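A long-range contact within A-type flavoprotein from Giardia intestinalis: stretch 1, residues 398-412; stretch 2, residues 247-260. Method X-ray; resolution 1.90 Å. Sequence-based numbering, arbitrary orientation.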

# COMPACT_ATOMS: atom_id res chain seq x y z
N ASP A 398 -6.99 -13.46 -33.24
CA ASP A 398 -8.32 -14.05 -33.32
C ASP A 398 -9.24 -13.42 -32.26
O ASP A 398 -10.43 -13.17 -32.52
CB ASP A 398 -8.25 -15.58 -33.11
CG ASP A 398 -9.65 -16.24 -32.98
OD1 ASP A 398 -10.38 -16.34 -33.99
OD2 ASP A 398 -10.02 -16.67 -31.89
N LEU A 399 -8.69 -13.18 -31.07
CA LEU A 399 -9.47 -12.55 -30.01
C LEU A 399 -9.88 -11.13 -30.37
O LEU A 399 -11.02 -10.71 -30.06
CB LEU A 399 -8.69 -12.58 -28.69
CG LEU A 399 -9.40 -12.07 -27.42
CD1 LEU A 399 -10.68 -12.85 -27.11
CD2 LEU A 399 -8.43 -12.18 -26.23
N GLY A 400 -8.96 -10.39 -30.99
CA GLY A 400 -9.19 -9.03 -31.47
C GLY A 400 -10.29 -9.00 -32.54
O GLY A 400 -11.21 -8.16 -32.49
N LYS A 401 -10.16 -9.88 -33.53
CA LYS A 401 -11.24 -10.07 -34.53
C LYS A 401 -12.58 -10.38 -33.89
O LYS A 401 -13.59 -9.84 -34.33
CB LYS A 401 -10.91 -11.17 -35.56
CG LYS A 401 -9.76 -10.79 -36.51
CD LYS A 401 -9.34 -12.00 -37.32
CE LYS A 401 -8.20 -11.68 -38.27
NZ LYS A 401 -7.63 -12.96 -38.86
N ARG A 402 -12.61 -11.28 -32.90
CA ARG A 402 -13.84 -11.58 -32.16
C ARG A 402 -14.39 -10.40 -31.37
O ARG A 402 -15.60 -10.25 -31.26
CB ARG A 402 -13.66 -12.78 -31.24
CG ARG A 402 -13.54 -14.12 -31.99
CD ARG A 402 -13.06 -15.20 -31.01
NE ARG A 402 -12.87 -16.51 -31.66
CZ ARG A 402 -13.86 -17.35 -31.94
NH1 ARG A 402 -15.11 -17.02 -31.67
NH2 ARG A 402 -13.60 -18.52 -32.53
N ALA A 403 -13.50 -9.57 -30.81
CA ALA A 403 -13.91 -8.33 -30.16
C ALA A 403 -14.59 -7.38 -31.18
O ALA A 403 -15.65 -6.82 -30.91
CB ALA A 403 -12.71 -7.64 -29.56
N ILE A 404 -13.99 -7.25 -32.36
CA ILE A 404 -14.53 -6.35 -33.39
C ILE A 404 -15.91 -6.87 -33.81
O ILE A 404 -16.87 -6.10 -33.92
CB ILE A 404 -13.55 -6.20 -34.55
CG1 ILE A 404 -12.32 -5.37 -34.09
CG2 ILE A 404 -14.24 -5.53 -35.77
CD1 ILE A 404 -11.08 -5.54 -34.98
N ALA A 405 -16.01 -8.19 -33.99
CA ALA A 405 -17.29 -8.83 -34.38
C ALA A 405 -18.37 -8.62 -33.32
O ALA A 405 -19.53 -8.33 -33.64
CB ALA A 405 -17.09 -10.32 -34.65
N TYR A 406 -17.98 -8.77 -32.05
CA TYR A 406 -18.92 -8.62 -30.96
C TYR A 406 -19.46 -7.18 -30.91
O TYR A 406 -20.66 -6.97 -30.71
CB TYR A 406 -18.23 -9.00 -29.63
CG TYR A 406 -19.09 -8.72 -28.43
CD1 TYR A 406 -19.97 -9.67 -27.95
CD2 TYR A 406 -19.03 -7.47 -27.79
CE1 TYR A 406 -20.79 -9.40 -26.85
CE2 TYR A 406 -19.81 -7.20 -26.70
CZ TYR A 406 -20.69 -8.16 -26.23
OH TYR A 406 -21.44 -7.82 -25.15
N CYS A 407 -18.58 -6.21 -31.11
CA CYS A 407 -19.00 -4.81 -31.13
C CYS A 407 -19.90 -4.49 -32.31
O CYS A 407 -20.84 -3.73 -32.16
CB CYS A 407 -17.81 -3.88 -31.21
SG CYS A 407 -17.01 -3.71 -29.64
N GLU A 408 -19.60 -5.06 -33.46
CA GLU A 408 -20.42 -4.85 -34.66
C GLU A 408 -21.83 -5.39 -34.42
O GLU A 408 -22.81 -4.72 -34.71
CB GLU A 408 -19.76 -5.53 -35.87
N LYS A 409 -21.93 -6.58 -33.83
CA LYS A 409 -23.20 -7.23 -33.55
C LYS A 409 -24.03 -6.47 -32.51
O LYS A 409 -25.26 -6.48 -32.55
CB LYS A 409 -22.95 -8.65 -33.06
CG LYS A 409 -24.19 -9.42 -32.72
CD LYS A 409 -23.86 -10.88 -32.46
CE LYS A 409 -25.07 -11.62 -31.89
NZ LYS A 409 -25.56 -11.09 -30.58
N ASN A 410 -23.36 -5.82 -31.58
CA ASN A 410 -24.05 -5.14 -30.50
C ASN A 410 -24.03 -3.62 -30.66
O ASN A 410 -24.28 -2.91 -29.70
CB ASN A 410 -23.44 -5.58 -29.16
CG ASN A 410 -23.72 -7.05 -28.87
OD1 ASN A 410 -24.80 -7.40 -28.41
ND2 ASN A 410 -22.75 -7.92 -29.15
N ALA A 411 -23.75 -3.15 -31.86
CA ALA A 411 -23.42 -1.74 -32.08
C ALA A 411 -24.60 -0.84 -31.71
O ALA A 411 -25.76 -1.21 -31.91
CB ALA A 411 -23.00 -1.51 -33.52
N PRO A 412 -24.29 0.34 -31.18
CA PRO A 412 -25.31 1.34 -30.89
C PRO A 412 -26.01 1.79 -32.17
O PRO A 412 -25.60 2.77 -32.80
CB PRO A 412 -24.70 2.53 -30.17
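Stretch 2 (247-260) DRWSKGQHCQKKVT

Stretch 2 runs against the helix 398-409 in the opposing sense: its start meets the end of stretch 1, and its closing strand reaches back to the helix's earlier turns. It opens as the last turn of a helix, where Arg 248 lays CD 3.8 Å from CB of Pro 412. Gly 252 is the first residue to leave helical phi/psi, in a Schellman motif, with Gly 252 N bonded to Trp 249 O and Gln 253 N to Arg 248 O. The positive phi of 71° by itself favours glycine. Gly 252 O lies 3.7 Å from Asn 410 CB. Water 2 donates to Gly 252 O (3.0 Å) and also hydrogen-bonds Tyr 406 OH (2.7 Å), bridging the stretches where no direct hydrogen bond is found among the modelled atoms.

Gln 253 packs along the chain that leaves the helix: its CG is 3.4 Å from Asn 410 O, its CA makes a CA-H...O contact with the same oxygen at 3.4 Å, and its OE1 is 3.5 Å from Pro 412 CA. His 254 turns its CB away. The backbone then extends, and the CA-to-CB bond of Cys 255 points toward the helix, its SG 4.0 Å from CE2 at the edge of the Tyr 406 ring and its CB 4.0 Å from Cys 407 SG. That of Gln 256 points away, while that of Lys 257 points sideways, and Lys 257 CG is 4.2 Å from Ile 404 CG1.

The strand 258-260 crosses the helix at 126°, with axes 8.1 Å apart at closest approach. Its CA-to-CB bonds alternate: Lys 258 and Thr 260 away, Val 259 toward. Val 259 sets CG1 3.7 Å from Leu 399 CD2 and CG2 3.9 Å from Ala 403 CB, with Gly 400 CA 4.0 Å from CG2. One inward valine is received by small residues and a leucine.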

# COMPACT_ATOMS: atom_id res chain seq x y z
N ASP A 247 -27.62 5.19 -21.59
CA ASP A 247 -28.54 4.61 -22.59
C ASP A 247 -27.89 3.47 -23.39
O ASP A 247 -28.48 2.39 -23.52
CB ASP A 247 -29.06 5.69 -23.54
CG ASP A 247 -30.13 5.15 -24.47
OD1 ASP A 247 -31.15 4.65 -23.95
OD2 ASP A 247 -29.93 5.18 -25.71
N ARG A 248 -26.68 3.71 -23.91
CA ARG A 248 -25.95 2.67 -24.62
C ARG A 248 -25.70 1.49 -23.70
O ARG A 248 -26.01 0.35 -24.05
CB ARG A 248 -24.63 3.20 -25.20
CG ARG A 248 -24.79 4.03 -26.48
CD ARG A 248 -23.41 4.41 -27.07
NE ARG A 248 -22.55 5.07 -26.07
CZ ARG A 248 -22.44 6.38 -25.91
NH1 ARG A 248 -23.14 7.22 -26.68
NH2 ARG A 248 -21.64 6.87 -24.97
N TRP A 249 -25.18 1.76 -22.51
CA TRP A 249 -24.88 0.66 -21.58
C TRP A 249 -26.13 -0.15 -21.23
O TRP A 249 -26.07 -1.39 -21.23
CB TRP A 249 -24.18 1.17 -20.30
CG TRP A 249 -24.22 0.13 -19.22
CD1 TRP A 249 -23.57 -1.08 -19.21
CD2 TRP A 249 -25.01 0.18 -18.02
NE1 TRP A 249 -23.89 -1.78 -18.07
CE2 TRP A 249 -24.77 -1.04 -17.32
CE3 TRP A 249 -25.90 1.13 -17.47
CZ2 TRP A 249 -25.39 -1.33 -16.09
CZ3 TRP A 249 -26.52 0.83 -16.23
CH2 TRP A 249 -26.26 -0.39 -15.56
N SER A 250 -27.26 0.51 -20.95
CA SER A 250 -28.50 -0.20 -20.59
C SER A 250 -28.96 -1.13 -21.73
O SER A 250 -29.66 -2.12 -21.48
CB SER A 250 -29.64 0.76 -20.24
OG SER A 250 -30.01 1.55 -21.37
N LYS A 251 -28.53 -0.82 -22.95
CA LYS A 251 -28.87 -1.61 -24.14
C LYS A 251 -27.71 -2.55 -24.59
O LYS A 251 -27.82 -3.26 -25.60
CB LYS A 251 -29.28 -0.65 -25.25
CG LYS A 251 -30.58 0.09 -24.96
CD LYS A 251 -30.78 1.21 -25.95
CE LYS A 251 -32.16 1.83 -25.77
NZ LYS A 251 -32.19 3.15 -26.43
N GLY A 252 -26.62 -2.55 -23.84
CA GLY A 252 -25.48 -3.40 -24.19
C GLY A 252 -24.72 -2.92 -25.42
O GLY A 252 -24.02 -3.70 -26.08
N GLN A 253 -24.83 -1.62 -25.69
CA GLN A 253 -24.21 -1.03 -26.86
C GLN A 253 -22.98 -0.20 -26.48
O GLN A 253 -22.55 0.66 -27.26
CB GLN A 253 -25.25 -0.14 -27.57
CG GLN A 253 -26.44 -0.91 -28.10
CD GLN A 253 -27.60 -0.01 -28.49
OE1 GLN A 253 -27.59 1.20 -28.21
NE2 GLN A 253 -28.60 -0.58 -29.14
N HIS A 254 -22.45 -0.44 -25.28
CA HIS A 254 -21.39 0.40 -24.69
C HIS A 254 -19.97 -0.09 -25.01
O HIS A 254 -18.97 0.51 -24.56
CB HIS A 254 -21.56 0.50 -23.16
CG HIS A 254 -21.52 -0.83 -22.47
ND1 HIS A 254 -22.45 -1.83 -22.71
CD2 HIS A 254 -20.63 -1.35 -21.59
CE1 HIS A 254 -22.14 -2.90 -21.99
NE2 HIS A 254 -21.04 -2.63 -21.30
N CYS A 255 -19.85 -1.16 -25.78
CA CYS A 255 -18.51 -1.73 -25.91
C CYS A 255 -17.61 -1.05 -26.96
O CYS A 255 -18.06 -0.30 -27.86
CB CYS A 255 -18.59 -3.26 -25.94
SG CYS A 255 -19.37 -3.95 -24.34
N GLN A 256 -16.30 -1.24 -26.80
CA GLN A 256 -15.33 -0.64 -27.71
C GLN A 256 -14.58 -1.76 -28.44
O GLN A 256 -14.66 -2.92 -28.03
CB GLN A 256 -14.35 0.23 -26.93
CG GLN A 256 -14.99 1.35 -26.10
CD GLN A 256 -15.44 2.54 -26.94
OE1 GLN A 256 -15.44 2.50 -28.17
NE2 GLN A 256 -15.83 3.62 -26.25
N LYS A 257 -13.89 -1.40 -29.52
CA LYS A 257 -12.99 -2.32 -30.20
C LYS A 257 -11.75 -2.39 -29.29
O LYS A 257 -10.79 -1.63 -29.46
CB LYS A 257 -12.62 -1.80 -31.59
CG LYS A 257 -13.79 -1.77 -32.59
CD LYS A 257 -13.30 -1.29 -33.96
CE LYS A 257 -14.45 -0.97 -34.92
NZ LYS A 257 -13.95 -0.40 -36.22
N LYS A 258 -11.84 -3.24 -28.27
CA LYS A 258 -10.92 -3.19 -27.13
C LYS A 258 -10.85 -4.60 -26.54
O LYS A 258 -11.88 -5.27 -26.37
CB LYS A 258 -11.40 -2.16 -26.07
CG LYS A 258 -10.58 -2.17 -24.72
CD LYS A 258 -11.18 -1.15 -23.76
CE LYS A 258 -10.59 -1.25 -22.34
NZ LYS A 258 -11.17 -0.08 -21.56
N VAL A 259 -9.62 -5.04 -26.28
CA VAL A 259 -9.36 -6.30 -25.61
C VAL A 259 -8.64 -5.99 -24.29
O VAL A 259 -7.69 -5.22 -24.28
CB VAL A 259 -8.48 -7.21 -26.48
CG1 VAL A 259 -8.18 -8.55 -25.73
CG2 VAL A 259 -9.18 -7.50 -27.81
N THR A 260 -9.15 -6.55 -23.19
CA THR A 260 -8.44 -6.48 -21.88
C THR A 260 -7.97 -7.86 -21.42
O THR A 260 -8.76 -8.81 -21.43
CB THR A 260 -9.33 -5.86 -20.79
OG1 THR A 260 -9.71 -4.54 -21.19
CG2 THR A 260 -8.58 -5.79 -19.40
O HOH W 1 -26.63 -4.81 -27.56
O HOH W 2 -22.08 -5.27 -24.44